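Local atomic coordinates of Slr1964 protein (Synechocystis sp., PDB entry 4JDX), a protein that accelerates the return of the orange carotenoid protein from its active red to its resting orange form, restoring phycobilisome fluorescence after photoprotective quenching. Residues 25-30 with 78-83; 32-37 with 66-71; 96-101 with 107-112. All coordinates share one frame; numbering follows the deposited sequence.

Contact 1 of 3, residues 25-30 with 78-83; sequences ALFRKA and SVIIFV
Phe-27 and Val-83 mark the closest backbone approach, their CA atoms 9.5 Å apart, a spacing at which the backbones of 25-30 and 78-83 meet only through side chains. Phe-27 spans about half of that gap, its ring reaching out from helix 17-47 so that its far end, not its stem, does the touching. Phe-27 CZ lies 3.7 Å from Val-83 CG1, and Phe-27 CE1 is 4.0 Å from that methyl. Val-83 offers CG1, the branch that lies anti to the backbone N (chi1 174°), and the two side chains meet at about a right angle. One turn earlier Ile-80 adds a looser touch, its CG1 standing 4.2 Å from Phe-27 CZ. The touching atoms are all carbon, and no hydrogen bond crosses between the segments. Val-79 takes the N-cap position, and its carbonyl O accepts a hydrogen bond from Val-83 N at 2.8 Å. The Phe-27 ring has further neighbours: Phe-84 meets it with planes inclined at about 50°, and Leu-87 touches it from helix 80-89. Ile-80 also packs on Trp-15, while Ile-81 reaches Ile-109 of helix 103-114, which places helix 80-89 between the long helix and the C-terminal one.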
loop_
_atom_site.group_PDB
_atom_site.type_symbol
_atom_site.label_atom_id
_atom_site.label_comp_id
_atom_site.label_asym_id
_atom_site.label_seq_id
_atom_site.Cartn_x
_atom_site.Cartn_y
_atom_site.Cartn_z
ATOM N N ALA A 25 1.731 -21.567 19.547
ATOM C CA ALA A 25 0.654 -22.077 18.712
ATOM C C ALA A 25 -0.499 -21.082 18.694
ATOM O O ALA A 25 -1.202 -20.945 17.692
ATOM C CB ALA A 25 0.183 -23.432 19.224
ATOM N N LEU A 26 -0.680 -20.381 19.807
ATOM C CA LEU A 26 -1.752 -19.402 19.923
ATOM C C LEU A 26 -1.379 -18.115 19.192
ATOM O O LEU A 26 -2.239 -17.442 18.624
ATOM C CB LEU A 26 -2.060 -19.112 21.393
ATOM C CG LEU A 26 -3.177 -18.097 21.627
ATOM C CD1 LEU A 26 -4.421 -18.472 20.821
ATOM C CD2 LEU A 26 -3.496 -17.992 23.112
ATOM N N PHE A 27 -0.090 -17.780 19.207
ATOM C CA PHE A 27 0.416 -16.633 18.457
ATOM C C PHE A 27 0.119 -16.791 16.974
ATOM O O PHE A 27 -0.432 -15.895 16.341
ATOM C CB PHE A 27 1.930 -16.485 18.648
ATOM C CG PHE A 27 2.322 -15.546 19.758
ATOM C CD1 PHE A 27 1.405 -15.144 20.712
ATOM C CD2 PHE A 27 3.614 -15.057 19.836
ATOM C CE1 PHE A 27 1.774 -14.280 21.725
ATOM C CE2 PHE A 27 3.984 -14.192 20.846
ATOM C CZ PHE A 27 3.064 -13.803 21.789
ATOM N N ARG A 28 0.493 -17.940 16.423
ATOM C CA ARG A 28 0.282 -18.212 15.010
ATOM C C ARG A 28 -1.204 -18.161 14.670
ATOM O O ARG A 28 -1.594 -17.631 13.635
ATOM C CB ARG A 28 0.863 -19.578 14.648
ATOM C CG ARG A 28 2.375 -19.652 14.795
ATOM C CD ARG A 28 2.919 -20.975 14.283
ATOM N NE ARG A 28 2.656 -22.075 15.209
ATOM C CZ ARG A 28 3.535 -22.564 16.081
ATOM N NH1 ARG A 28 4.763 -22.067 16.167
ATOM N NH2 ARG A 28 3.184 -23.566 16.876
ATOM N N LYS A 29 -2.026 -18.710 15.557
ATOM C CA LYS A 29 -3.470 -18.718 15.370
ATOM C C LYS A 29 -3.994 -17.288 15.252
ATOM O O LYS A 29 -4.728 -16.959 14.320
ATOM C CB LYS A 29 -4.140 -19.414 16.551
ATOM C CG LYS A 29 -5.561 -19.874 16.292
ATOM C CD LYS A 29 -6.168 -20.460 17.555
ATOM C CE LYS A 29 -7.360 -21.347 17.255
ATOM N NZ LYS A 29 -6.985 -22.790 17.235
ATOM N N ALA A 30 -3.606 -16.447 16.206
ATOM C CA ALA A 30 -4.006 -15.044 16.223
ATOM C C ALA A 30 -3.493 -14.337 14.975
ATOM O O ALA A 30 -4.202 -13.539 14.359
ATOM C CB ALA A 30 -3.464 -14.360 17.472
ATOM N N SER A 78 9.994 -10.176 28.224
ATOM C CA SER A 78 9.810 -8.804 28.681
ATOM C C SER A 78 8.435 -8.239 28.327
ATOM O O SER A 78 7.888 -7.416 29.064
ATOM C CB SER A 78 10.894 -7.907 28.082
ATOM O OG SER A 78 10.746 -7.806 26.677
ATOM N N VAL A 79 7.880 -8.680 27.203
ATOM C CA VAL A 79 6.638 -8.110 26.688
ATOM C C VAL A 79 5.572 -9.150 26.344
ATOM O O VAL A 79 4.428 -8.793 26.059
ATOM C CB VAL A 79 6.914 -7.276 25.421
ATOM C CG1 VAL A 79 7.835 -6.107 25.750
ATOM C CG2 VAL A 79 7.513 -8.155 24.327
ATOM N N ILE A 80 5.939 -10.428 26.375
ATOM C CA ILE A 80 5.033 -11.491 25.944
ATOM C C ILE A 80 3.682 -11.409 26.650
ATOM O O ILE A 80 2.644 -11.709 26.058
ATOM C CB ILE A 80 5.645 -12.888 26.175
ATOM C CG1 ILE A 80 4.717 -13.973 25.621
ATOM C CG2 ILE A 80 5.923 -13.116 27.657
ATOM C CD1 ILE A 80 5.344 -15.352 25.586
ATOM N N ILE A 81 3.700 -10.997 27.912
ATOM C CA ILE A 81 2.470 -10.836 28.682
ATOM C C ILE A 81 1.662 -9.653 28.158
ATOM O O ILE A 81 0.436 -9.715 28.072
ATOM C CB ILE A 81 2.759 -10.610 30.178
ATOM C CG1 ILE A 81 3.400 -11.857 30.788
ATOM C CG2 ILE A 81 1.476 -10.256 30.926
ATOM C CD1 ILE A 81 2.451 -13.041 30.905
ATOM N N PHE A 82 2.360 -8.577 27.810
ATOM C CA PHE A 82 1.716 -7.387 27.271
ATOM C C PHE A 82 1.099 -7.702 25.914
ATOM O O PHE A 82 0.015 -7.221 25.586
ATOM C CB PHE A 82 2.733 -6.247 27.128
ATOM C CG PHE A 82 3.358 -5.816 28.434
ATOM C CD1 PHE A 82 2.703 -6.019 29.635
ATOM C CD2 PHE A 82 4.600 -5.205 28.456
ATOM C CE1 PHE A 82 3.274 -5.623 30.830
ATOM C CE2 PHE A 82 5.175 -4.808 29.650
ATOM C CZ PHE A 82 4.511 -5.017 30.837
ATOM N N VAL A 83 1.794 -8.526 25.137
ATOM C CA VAL A 83 1.338 -8.886 23.800
ATOM C C VAL A 83 -0.009 -9.592 23.870
ATOM O O VAL A 83 -0.942 -9.233 23.153
ATOM C CB VAL A 83 2.352 -9.805 23.082
ATOM C CG1 VAL A 83 1.794 -10.289 21.745
ATOM C CG2 VAL A 83 3.685 -9.088 22.887
#

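Contact 2 of 3, residues 32-37 with 66-71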
loop_
_atom_site.group_PDB
_atom_site.type_symbol
_atom_site.label_atom_id
_atom_site.label_comp_id
_atom_site.label_asym_id
_atom_site.label_seq_id
_atom_site.Cartn_x
_atom_site.Cartn_y
_atom_site.Cartn_z
ATOM N N GLN A 32 -2.946 -15.586 12.056
ATOM C CA GLN A 32 -3.804 -15.956 10.939
ATOM C C GLN A 32 -5.127 -15.202 11.003
ATOM O O GLN A 32 -5.673 -14.806 9.973
ATOM C CB GLN A 32 -4.050 -17.464 10.932
ATOM C CG GLN A 32 -2.806 -18.277 10.603
ATOM C CD GLN A 32 -2.318 -18.046 9.186
ATOM O OE1 GLN A 32 -3.110 -17.781 8.285
ATOM N NE2 GLN A 32 -1.009 -18.140 8.980
ATOM N N ARG A 33 -5.633 -14.994 12.215
ATOM C CA ARG A 33 -6.883 -14.267 12.397
ATOM C C ARG A 33 -6.717 -12.816 11.957
ATOM O O ARG A 33 -7.644 -12.210 11.419
ATOM C CB ARG A 33 -7.331 -14.309 13.859
ATOM C CG ARG A 33 -7.743 -15.681 14.360
ATOM C CD ARG A 33 -8.604 -15.542 15.596
ATOM N NE ARG A 33 -9.109 -16.824 16.088
ATOM C CZ ARG A 33 -8.799 -17.371 17.262
ATOM N NH1 ARG A 33 -7.973 -16.770 18.107
ATOM N NH2 ARG A 33 -9.326 -18.537 17.596
ATOM N N GLU A 34 -5.533 -12.261 12.192
ATOM C CA GLU A 34 -5.270 -10.873 11.848
ATOM C C GLU A 34 -5.143 -10.709 10.335
ATOM O O GLU A 34 -5.530 -9.679 9.781
ATOM C CB GLU A 34 -4.003 -10.372 12.543
ATOM C CG GLU A 34 -3.819 -8.873 12.429
ATOM C CD GLU A 34 -2.739 -8.336 13.343
ATOM O OE1 GLU A 34 -1.840 -9.111 13.731
ATOM O OE2 GLU A 34 -2.795 -7.133 13.676
ATOM N N LEU A 35 -4.599 -11.724 9.671
ATOM C CA LEU A 35 -4.508 -11.721 8.218
ATOM C C LEU A 35 -5.901 -11.708 7.607
ATOM O O LEU A 35 -6.178 -10.949 6.679
ATOM C CB LEU A 35 -3.751 -12.951 7.718
ATOM C CG LEU A 35 -2.285 -13.084 8.132
ATOM C CD1 LEU A 35 -1.684 -14.351 7.522
ATOM C CD2 LEU A 35 -1.481 -11.848 7.742
ATOM N N ASP A 36 -6.776 -12.556 8.135
ATOM C CA ASP A 36 -8.140 -12.657 7.634
ATOM C C ASP A 36 -8.873 -11.329 7.775
ATOM O O ASP A 36 -9.549 -10.881 6.848
ATOM C CB ASP A 36 -8.898 -13.764 8.370
ATOM C CG ASP A 36 -8.448 -15.152 7.955
ATOM O OD1 ASP A 36 -7.904 -15.293 6.840
ATOM O OD2 ASP A 36 -8.642 -16.102 8.740
ATOM N N GLY A 37 -8.727 -10.693 8.932
ATOM C CA GLY A 37 -9.366 -9.414 9.174
ATOM C C GLY A 37 -8.794 -8.345 8.262
ATOM O O GLY A 37 -9.533 -7.591 7.632
ATOM N N ARG A 66 1.132 -3.350 8.179
ATOM C CA ARG A 66 2.138 -4.347 7.839
ATOM C C ARG A 66 3.353 -4.236 8.756
ATOM O O ARG A 66 3.945 -5.245 9.143
ATOM C CB ARG A 66 2.574 -4.197 6.382
ATOM C CG ARG A 66 3.614 -5.215 5.965
ATOM C CD ARG A 66 3.741 -5.313 4.457
ATOM N NE ARG A 66 4.787 -6.254 4.063
ATOM C CZ ARG A 66 5.012 -6.651 2.815
ATOM N NH1 ARG A 66 4.260 -6.198 1.824
ATOM N NH2 ARG A 66 5.990 -7.508 2.559
ATOM N N HIS A 67 3.720 -3.007 9.102
ATOM C CA HIS A 67 4.867 -2.774 9.972
ATOM C C HIS A 67 4.526 -3.178 11.401
ATOM O O HIS A 67 5.360 -3.726 12.120
ATOM C CB HIS A 67 5.290 -1.305 9.934
ATOM C CG HIS A 67 6.518 -1.013 10.739
ATOM N ND1 HIS A 67 6.511 -0.166 11.827
ATOM C CD2 HIS A 67 7.789 -1.465 10.621
ATOM C CE1 HIS A 67 7.727 -0.104 12.341
ATOM N NE2 HIS A 67 8.521 -0.882 11.628
ATOM N N GLU A 68 3.293 -2.889 11.800
ATOM C CA GLU A 68 2.781 -3.270 13.110
ATOM C C GLU A 68 2.875 -4.780 13.290
ATOM O O GLU A 68 3.408 -5.271 14.285
ATOM C CB GLU A 68 1.319 -2.834 13.233
ATOM C CG GLU A 68 0.628 -3.259 14.519
ATOM C CD GLU A 68 -0.861 -2.980 14.494
ATOM O OE1 GLU A 68 -1.311 -2.242 13.593
ATOM O OE2 GLU A 68 -1.583 -3.500 15.369
ATOM N N ILE A 69 2.356 -5.502 12.305
ATOM C CA ILE A 69 2.293 -6.959 12.349
ATOM C C ILE A 69 3.675 -7.605 12.339
ATOM O O ILE A 69 3.901 -8.612 13.009
ATOM C CB ILE A 69 1.472 -7.502 11.162
ATOM C CG1 ILE A 69 -0.010 -7.171 11.364
ATOM C CG2 ILE A 69 1.677 -9.009 11.001
ATOM C CD1 ILE A 69 -0.895 -7.552 10.197
ATOM N N ASP A 70 4.597 -7.023 11.580
ATOM C CA ASP A 70 5.950 -7.557 11.474
ATOM C C ASP A 70 6.593 -7.730 12.848
ATOM O O ASP A 70 7.387 -8.648 13.055
ATOM C CB ASP A 70 6.822 -6.639 10.613
ATOM C CG ASP A 70 6.500 -6.739 9.132
ATOM O OD1 ASP A 70 5.908 -7.756 8.712
ATOM O OD2 ASP A 70 6.850 -5.800 8.387
ATOM N N GLY A 71 6.243 -6.854 13.785
ATOM C CA GLY A 71 6.868 -6.857 15.096
ATOM C C GLY A 71 5.899 -7.030 16.253
ATOM O O GLY A 71 6.275 -6.844 17.411
#
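Glu-34 and Ile-69 meet head-on from helices 17-47 and 53-70, and their CA atoms, 8.5 Å apart, are the nearest pair of the two backbones. The van der Waals part of the contact sets the end of an isoleucine against a carboxylate. Ile-69 CG1 lies 3.6 Å from Glu-34 OE1, and its CD1 approaches Glu-34 CD at 3.7 Å and Glu-34 CG at 3.9 Å. The glutamate reaches this far because CG stands anti to the backbone N (chi1 -169°) and the chain continues extended. No hydrogen bond joins the two segments.

The electrostatic part depends on residues just beyond them. OE2 of Glu-34 and OE2 of Glu-68 come within 4.2 Å, a pairing of like charges. Lys-72 makes a salt bridge to both carboxylates, which probably offsets those charges. Tyr-73 OH is hydrogen-bonded to Glu-34 OE1, so each oxygen of this buried carboxylate has a partner, which should help to fix its rotation. With an alanine in place of Glu-34, Tyr-73 would probably lose its hydrogen-bond partner, Lys-72 one of its two carboxylates and Ile-69 the group packed against its end.

Arg-66 packs on Trp-56 of the second subunit, and Leu-35 on Ile-52 of that subunit. Helices 17-47 and 53-70, consecutive and antiparallel here, form a helical hairpin, pinned at this point by a buried carboxylate, that also packs on the second subunit of what is probably a dimer, within a protein built of helices without strands.

Contact 3 of 3, residues 96-101 with 107-112; sequences EELTFL and SKIKAL
Ile-109 presents both its methyl groups to the loop that precedes its helix, one to Leu-98 and the other to Leu-101. Ile-109 CG2 lies 4.0 Å from Leu-98 CD1. At the end of the longer branch, Ile-109 CD1 comes equally near to Leu-101 CD1, at 4.0 Å. The branching at CB makes this double contact possible: CG2 stands anti to the backbone N while CG1 is anti to the carbonyl carbon (chi1 -71°), so the two arms diverge towards different leucines. Leu-101 crosses the isoleucine at about a right angle, whereas Leu-98 is set obliquely to it.

Both leucines belong to a single type I beta turn from Leu-98 to Leu-101, closed by the amide N of Leu-101 bonding to the carbonyl O of Leu-98 at 3.0 Å. The turn brings its first and last side chains round to the same helix. Within it, CG of Leu-101 sits 3.6 Å above the plane of the Phe-100 ring, displaced toward the rim.

No hydrogen bond crosses between the segments, and all three touching residues are buried. Ile-109 further packs on Phe-84 of helix 80-89, and Leu-98 on Leu-26 of helix 17-47. Leu-101 also touches Trp-15 near the chain's start. The loop is thereby held between helix 103-114 and the long first helix, with helix 80-89 completing the apolar cluster.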
loop_
_atom_site.group_PDB
_atom_site.type_symbol
_atom_site.label_atom_id
_atom_site.label_comp_id
_atom_site.label_asym_id
_atom_site.label_seq_id
_atom_site.Cartn_x
_atom_site.Cartn_y
_atom_site.Cartn_z
ATOM N N GLU A 96 -10.731 -17.758 26.757
ATOM C CA GLU A 96 -10.827 -19.196 26.985
ATOM C C GLU A 96 -9.601 -19.930 26.440
ATOM O O GLU A 96 -9.323 -21.065 26.825
ATOM C CB GLU A 96 -12.101 -19.757 26.342
ATOM C CG GLU A 96 -13.380 -19.030 26.740
ATOM C CD GLU A 96 -13.698 -17.862 25.822
ATOM O OE1 GLU A 96 -13.575 -16.702 26.270
ATOM O OE2 GLU A 96 -14.066 -18.105 24.652
ATOM N N GLU A 97 -8.867 -19.269 25.549
ATOM C CA GLU A 97 -7.700 -19.868 24.910
ATOM C C GLU A 97 -6.429 -19.677 25.741
ATOM O O GLU A 97 -5.343 -20.088 25.328
ATOM C CB GLU A 97 -7.509 -19.266 23.514
ATOM C CG GLU A 97 -8.657 -19.562 22.561
ATOM C CD GLU A 97 -8.510 -18.876 21.218
ATOM O OE1 GLU A 97 -7.927 -17.772 21.167
ATOM O OE2 GLU A 97 -8.977 -19.445 20.209
ATOM N N LEU A 98 -6.574 -19.064 26.913
ATOM C CA LEU A 98 -5.438 -18.782 27.787
ATOM C C LEU A 98 -5.339 -19.765 28.952
ATOM O O LEU A 98 -4.450 -19.646 29.795
ATOM C CB LEU A 98 -5.557 -17.364 28.343
ATOM C CG LEU A 98 -5.545 -16.243 27.304
ATOM C CD1 LEU A 98 -5.901 -14.912 27.954
ATOM C CD2 LEU A 98 -4.188 -16.178 26.617
ATOM N N THR A 99 -6.241 -20.740 28.988
ATOM C CA THR A 99 -6.375 -21.621 30.144
ATOM C C THR A 99 -5.227 -22.622 30.290
ATOM O O THR A 99 -5.180 -23.374 31.263
ATOM C CB THR A 99 -7.698 -22.406 30.086
ATOM O OG1 THR A 99 -7.704 -23.244 28.923
ATOM C CG2 THR A 99 -8.889 -21.456 30.039
ATOM N N PHE A 100 -4.307 -22.638 29.330
ATOM C CA PHE A 100 -3.134 -23.502 29.423
ATOM C C PHE A 100 -2.064 -22.815 30.266
ATOM O O PHE A 100 -1.125 -23.456 30.746
ATOM C CB PHE A 100 -2.587 -23.841 28.033
ATOM C CG PHE A 100 -1.983 -22.665 27.314
ATOM C CD1 PHE A 100 -0.644 -22.352 27.471
ATOM C CD2 PHE A 100 -2.753 -21.873 26.483
ATOM C CE1 PHE A 100 -0.089 -21.273 26.815
ATOM C CE2 PHE A 100 -2.200 -20.792 25.826
ATOM C CZ PHE A 100 -0.869 -20.492 25.992
ATOM N N LEU A 101 -2.225 -21.508 30.455
ATOM C CA LEU A 101 -1.291 -20.722 31.249
ATOM C C LEU A 101 -1.574 -20.835 32.742
ATOM O O LEU A 101 -2.673 -21.210 33.151
ATOM C CB LEU A 101 -1.364 -19.251 30.846
ATOM C CG LEU A 101 -0.926 -18.913 29.424
ATOM C CD1 LEU A 101 -1.231 -17.452 29.128
ATOM C CD2 LEU A 101 0.556 -19.221 29.234
ATOM N N SER A 107 -4.845 -13.928 34.890
ATOM C CA SER A 107 -5.453 -12.812 35.601
ATOM C C SER A 107 -4.806 -11.494 35.201
ATOM O O SER A 107 -5.493 -10.504 34.947
ATOM C CB SER A 107 -5.327 -13.015 37.112
ATOM O OG SER A 107 -6.097 -14.123 37.539
ATOM N N LYS A 108 -3.479 -11.490 35.145
ATOM C CA LYS A 108 -2.727 -10.288 34.808
ATOM C C LYS A 108 -3.087 -9.823 33.398
ATOM O O LYS A 108 -3.321 -8.637 33.163
ATOM C CB LYS A 108 -1.225 -10.564 34.907
ATOM C CG LYS A 108 -0.345 -9.356 34.631
ATOM C CD LYS A 108 -0.543 -8.267 35.673
ATOM C CE LYS A 108 0.470 -7.146 35.498
ATOM N NZ LYS A 108 0.200 -5.987 36.397
ATOM N N ILE A 109 -3.140 -10.772 32.470
ATOM C CA ILE A 109 -3.479 -10.476 31.084
ATOM C C ILE A 109 -4.876 -9.874 30.970
ATOM O O ILE A 109 -5.055 -8.803 30.391
ATOM C CB ILE A 109 -3.401 -11.746 30.213
ATOM C CG1 ILE A 109 -1.941 -12.169 30.036
ATOM C CG2 ILE A 109 -4.056 -11.514 28.855
ATOM C CD1 ILE A 109 -1.764 -13.498 29.332
ATOM N N LYS A 110 -5.864 -10.570 31.523
ATOM C CA LYS A 110 -7.242 -10.098 31.494
ATOM C C LYS A 110 -7.339 -8.696 32.083
ATOM O O LYS A 110 -8.057 -7.842 31.564
ATOM C CB LYS A 110 -8.148 -11.055 32.271
ATOM C CG LYS A 110 -8.251 -12.440 31.657
ATOM C CD LYS A 110 -9.166 -13.341 32.464
ATOM C CE LYS A 110 -9.216 -14.737 31.874
ATOM N NZ LYS A 110 -10.238 -15.592 32.537
ATOM N N ALA A 111 -6.599 -8.468 33.163
ATOM C CA ALA A 111 -6.622 -7.189 33.862
ATOM C C ALA A 111 -6.120 -6.068 32.958
ATOM O O ALA A 111 -6.766 -5.027 32.824
ATOM C CB ALA A 111 -5.776 -7.266 35.131
ATOM N N LEU A 112 -4.968 -6.291 32.336
ATOM C CA LEU A 112 -4.359 -5.295 31.460
ATOM C C LEU A 112 -5.253 -4.986 30.261
ATOM O O LEU A 112 -5.310 -3.846 29.796
ATOM C CB LEU A 112 -2.990 -5.785 30.979
ATOM C CG LEU A 112 -1.949 -5.989 32.082
ATOM C CD1 LEU A 112 -0.711 -6.693 31.536
ATOM C CD2 LEU A 112 -1.582 -4.656 32.728
#

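Overall arrangement
Helix 17-47 is shared by contacts 1 and 2. Contact 1 joins it to helix 80-89 and contact 2 joins it, from the adjoining segment, to helix 53-70; their centres are about 13 Å apart, and in sequence contact 2 is nested within the loop that contact 1 closes. Contact 3 follows both, folding the loop after helix 80-89 onto helix 103-114, its centre about 11 Å from that of contact 1 and about 21 Å from that of contact 2. A salt bridge from Arg-33 NH2 to Glu-97 OE2, at 2.8 Å, spans contacts 2 and 3. Helix 17-47 thus carries the hairpin at one segment and helix 80-89 at the next, while helix 103-114 joins through helix 80-89 and the loop between them.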